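Local coordinates for protein HTH-type transcriptional regulator PrpR (Mycobacterium tuberculosis, PDB 6D2S) that regulates transcription of the genes for short-chain fatty acid catabolism, through both the glyoxylate and the methylcitrate cycle, as a DNA-binding activator and repressor, at residues T188-N193 with H258-V263. Numbering follows the deposited sequence.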
ATOM      1  N   THR A 188     -10.107  -8.729   0.797  1.00 31.47           N
ATOM      2  CA  THR A 188     -10.995  -9.747   0.259  1.00 34.25           C
ATOM      3  C   THR A 188     -11.988  -9.094  -0.687  1.00 34.95           C
ATOM      4  O   THR A 188     -12.332  -7.920  -0.530  1.00 31.14           O
ATOM      5  CB  THR A 188     -11.750 -10.485   1.375  1.00 36.65           C
ATOM      6  OG1 THR A 188     -12.605 -11.481   0.802  1.00 43.71           O
ATOM      7  CG2 THR A 188     -12.601  -9.515   2.174  1.00 38.64           C
ATOM      8  N   ASP A 189     -12.450  -9.863  -1.667  1.00 38.74           N
ATOM      9  CA  ASP A 189     -13.569  -9.446  -2.492  1.00 42.57           C
ATOM     10  C   ASP A 189     -14.844 -10.098  -1.961  1.00 47.47           C
ATOM     11  O   ASP A 189     -14.828 -10.848  -0.981  1.00 46.92           O
ATOM     12  CB  ASP A 189     -13.315  -9.776  -3.968  1.00 46.14           C
ATOM     13  CG  ASP A 189     -13.192 -11.269  -4.235  1.00 51.07           C
ATOM     14  OD1 ASP A 189     -13.603 -12.080  -3.379  1.00 50.98           O
ATOM     15  OD2 ASP A 189     -12.675 -11.630  -5.315  1.00 51.93           O
ATOM     16  N   LYS A 190     -15.969  -9.800  -2.615  1.00 46.49           N
ATOM     17  CA  LYS A 190     -17.242 -10.329  -2.142  1.00 54.04           C
ATOM     18  C   LYS A 190     -17.291 -11.851  -2.197  1.00 59.56           C
ATOM     19  O   LYS A 190     -18.049 -12.460  -1.433  1.00 56.86           O
ATOM     20  CB  LYS A 190     -18.396  -9.728  -2.950  1.00 56.27           C
ATOM     21  CG  LYS A 190     -18.659  -8.262  -2.627  1.00 56.48           C
ATOM     22  CD  LYS A 190     -19.878  -7.706  -3.350  1.00 61.42           C
ATOM     23  CE  LYS A 190     -19.623  -7.548  -4.843  1.00 65.95           C
ATOM     24  NZ  LYS A 190     -20.515  -6.523  -5.460  1.00 66.32           N
ATOM     25  N   ALA A 191     -16.488 -12.477  -3.055  1.00 66.28           N
ATOM     26  CA  ALA A 191     -16.503 -13.922  -3.241  1.00 72.48           C
ATOM     27  C   ALA A 191     -15.505 -14.656  -2.351  1.00 75.97           C
ATOM     28  O   ALA A 191     -15.265 -15.849  -2.569  1.00 80.91           O
ATOM     29  CB  ALA A 191     -16.236 -14.267  -4.708  1.00 74.40           C
ATOM     30  N   GLY A 192     -14.914 -13.982  -1.366  1.00 69.95           N
ATOM     31  CA  GLY A 192     -14.029 -14.640  -0.426  1.00 66.11           C
ATOM     32  C   GLY A 192     -12.595 -14.802  -0.877  1.00 65.42           C
ATOM     33  O   GLY A 192     -11.783 -15.338  -0.113  1.00 68.83           O
ATOM     34  N   ASN A 193     -12.254 -14.374  -2.089  1.00 64.25           N
ATOM     35  CA  ASN A 193     -10.861 -14.360  -2.518  1.00 63.26           C
ATOM     36  C   ASN A 193     -10.081 -13.383  -1.644  1.00 65.82           C
ATOM     37  O   ASN A 193     -10.361 -12.180  -1.646  1.00 63.23           O
ATOM     38  CB  ASN A 193     -10.777 -13.972  -3.990  1.00 60.92           C
ATOM     39  CG  ASN A 193     -11.652 -14.848  -4.865  1.00 63.07           C
ATOM     40  OD1 ASN A 193     -11.592 -16.074  -4.787  1.00 65.49           O
ATOM     41  ND2 ASN A 193     -12.490 -14.223  -5.685  1.00 62.31           N
ATOM     42  N   HIS A 258     -12.753  -2.157 -10.766  1.00 65.01           N
ATOM     43  CA  HIS A 258     -13.547  -3.148 -11.480  1.00 70.21           C
ATOM     44  C   HIS A 258     -14.477  -3.930 -10.558  1.00 65.45           C
ATOM     45  O   HIS A 258     -15.448  -4.519 -11.042  1.00 65.69           O
ATOM     46  CB  HIS A 258     -12.630  -4.111 -12.237  1.00 77.43           C
ATOM     47  CG  HIS A 258     -11.680  -4.862 -11.356  1.00 81.43           C
ATOM     48  ND1 HIS A 258     -10.686  -4.240 -10.630  1.00 79.42           N
ATOM     49  CD2 HIS A 258     -11.570  -6.185 -11.086  1.00 82.64           C
ATOM     50  CE1 HIS A 258     -10.008  -5.148  -9.950  1.00 78.79           C
ATOM     51  NE2 HIS A 258     -10.523  -6.335 -10.210  1.00 80.45           N
ATOM     52  N   LYS A 259     -14.209  -3.960  -9.255  1.00 59.37           N
ATOM     53  CA  LYS A 259     -15.105  -4.638  -8.326  1.00 57.76           C
ATOM     54  C   LYS A 259     -14.853  -4.106  -6.923  1.00 49.72           C
ATOM     55  O   LYS A 259     -13.932  -3.320  -6.691  1.00 43.80           O
ATOM     56  CB  LYS A 259     -14.943  -6.160  -8.392  1.00 60.69           C
ATOM     57  CG  LYS A 259     -13.527  -6.671  -8.220  1.00 57.81           C
ATOM     58  CD  LYS A 259     -13.481  -8.170  -8.477  1.00 60.12           C
ATOM     59  CE  LYS A 259     -12.137  -8.770  -8.107  1.00 60.13           C
ATOM     60  NZ  LYS A 259     -12.107 -10.230  -8.397  1.00 63.51           N
ATOM     61  N   ASN A 260     -15.700  -4.534  -5.990  1.00 49.00           N
ATOM     62  CA  ASN A 260     -15.669  -4.011  -4.632  1.00 47.62           C
ATOM     63  C   ASN A 260     -14.840  -4.905  -3.722  1.00 39.68           C
ATOM     64  O   ASN A 260     -14.946  -6.134  -3.765  1.00 40.98           O
ATOM     65  CB  ASN A 260     -17.087  -3.865  -4.076  1.00 55.34           C
ATOM     66  CG  ASN A 260     -17.814  -2.660  -4.648  1.00 60.20           C
ATOM     67  OD1 ASN A 260     -18.758  -2.804  -5.423  1.00 66.16           O
ATOM     68  ND2 ASN A 260     -17.378  -1.464  -4.264  1.00 58.22           N
ATOM     69  N   PHE A 261     -14.007  -4.276  -2.904  1.00 34.68           N
ATOM     70  CA  PHE A 261     -13.154  -4.976  -1.960  1.00 30.84           C
ATOM     71  C   PHE A 261     -13.452  -4.505  -0.545  1.00 30.21           C
ATOM     72  O   PHE A 261     -13.970  -3.406  -0.321  1.00 31.63           O
ATOM     73  CB  PHE A 261     -11.663  -4.746  -2.269  1.00 29.27           C
ATOM     74  CG  PHE A 261     -11.243  -5.216  -3.637  1.00 34.72           C
ATOM     75  CD1 PHE A 261     -10.792  -6.514  -3.833  1.00 40.99           C
ATOM     76  CD2 PHE A 261     -11.296  -4.361  -4.726  1.00 34.16           C
ATOM     77  CE1 PHE A 261     -10.404  -6.949  -5.092  1.00 43.26           C
ATOM     78  CE2 PHE A 261     -10.907  -4.789  -5.988  1.00 38.42           C
ATOM     79  CZ  PHE A 261     -10.462  -6.084  -6.169  1.00 41.34           C
ATOM     80  N   ALA A 262     -13.113  -5.359   0.411  1.00 29.87           N
ATOM     81  CA  ALA A 262     -13.009  -4.976   1.807  1.00 27.34           C
ATOM     82  C   ALA A 262     -11.563  -5.165   2.226  1.00 26.09           C
ATOM     83  O   ALA A 262     -10.912  -6.133   1.820  1.00 26.41           O
ATOM     84  CB  ALA A 262     -13.932  -5.803   2.699  1.00 30.85           C
ATOM     85  N   VAL A 263     -11.067  -4.245   3.043  0.62 23.60           N
ATOM     86  CA  VAL A 263      -9.688  -4.272   3.504  0.62 22.42           C
ATOM     87  C   VAL A 263      -9.679  -4.052   5.007  0.62 21.33           C
ATOM     88  O   VAL A 263     -10.484  -3.280   5.535  0.62 21.46           O
ATOM     89  CB  VAL A 263      -8.839  -3.212   2.772  0.62 27.17           C
ATOM     90  CG1 VAL A 263      -7.537  -2.958   3.510  0.62 27.26           C
ATOM     91  CG2 VAL A 263      -8.579  -3.667   1.344  0.62 23.08           C
TER
HETATM   92  O   HOH W   1     -15.969  -8.030  -5.085  1.00 48.32           O
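D189 and K259 both set CG between the backbone N and the carbonyl carbon (chi1 63° and 53°), and the lysine chain then runs out extended to bring NZ to the aspartate. They meet beside the end of an antiparallel strand pair, 183-189 with 261-268, in the five-stranded antiparallel sheet of the C-terminal region, whose sequence family (ScfR) belongs to the GAF clan; K259 lies in the loop just before the second strand. T188 and A262 form a hydrogen-bonded antiparallel pair: T188 N donates to A262 O at 2.9 Å, and A262 N returns the bond to T188 O at 2.8 Å. On one face of this pair T188 CG2 lies 4.0 Å from A262 CB, small methyls that suit a buried place against V217 of helix 215-218. T188 OG1, anti to its backbone N, donates to D189 O on a lone pair in the carbonyl plane; D189 O also accepts from G192 N in the type I turn 189-192. The F261 ring lies on the other face, its edge near T188 O and CD1 close to D189 CB, while L255 and T247 also touch this hydrophobic side chain. Past the paired residues, a water joins the turn to the chain leading into strand 261-268, donating to N260 O and accepting from K190 N. D189 suits the start of the turn because its carboxylate can serve both the loop and K259. OD1 receives N193 N from above the carboxylate plane, with a weak bond from A191 N. The salt bridge from K259 NZ to D189 OD2 is long and weak at 3.4 Å. N193 ND2, by contrast, reaches the syn lone pair of D189 OD2 at 2.6 Å, nearly straight at 163°.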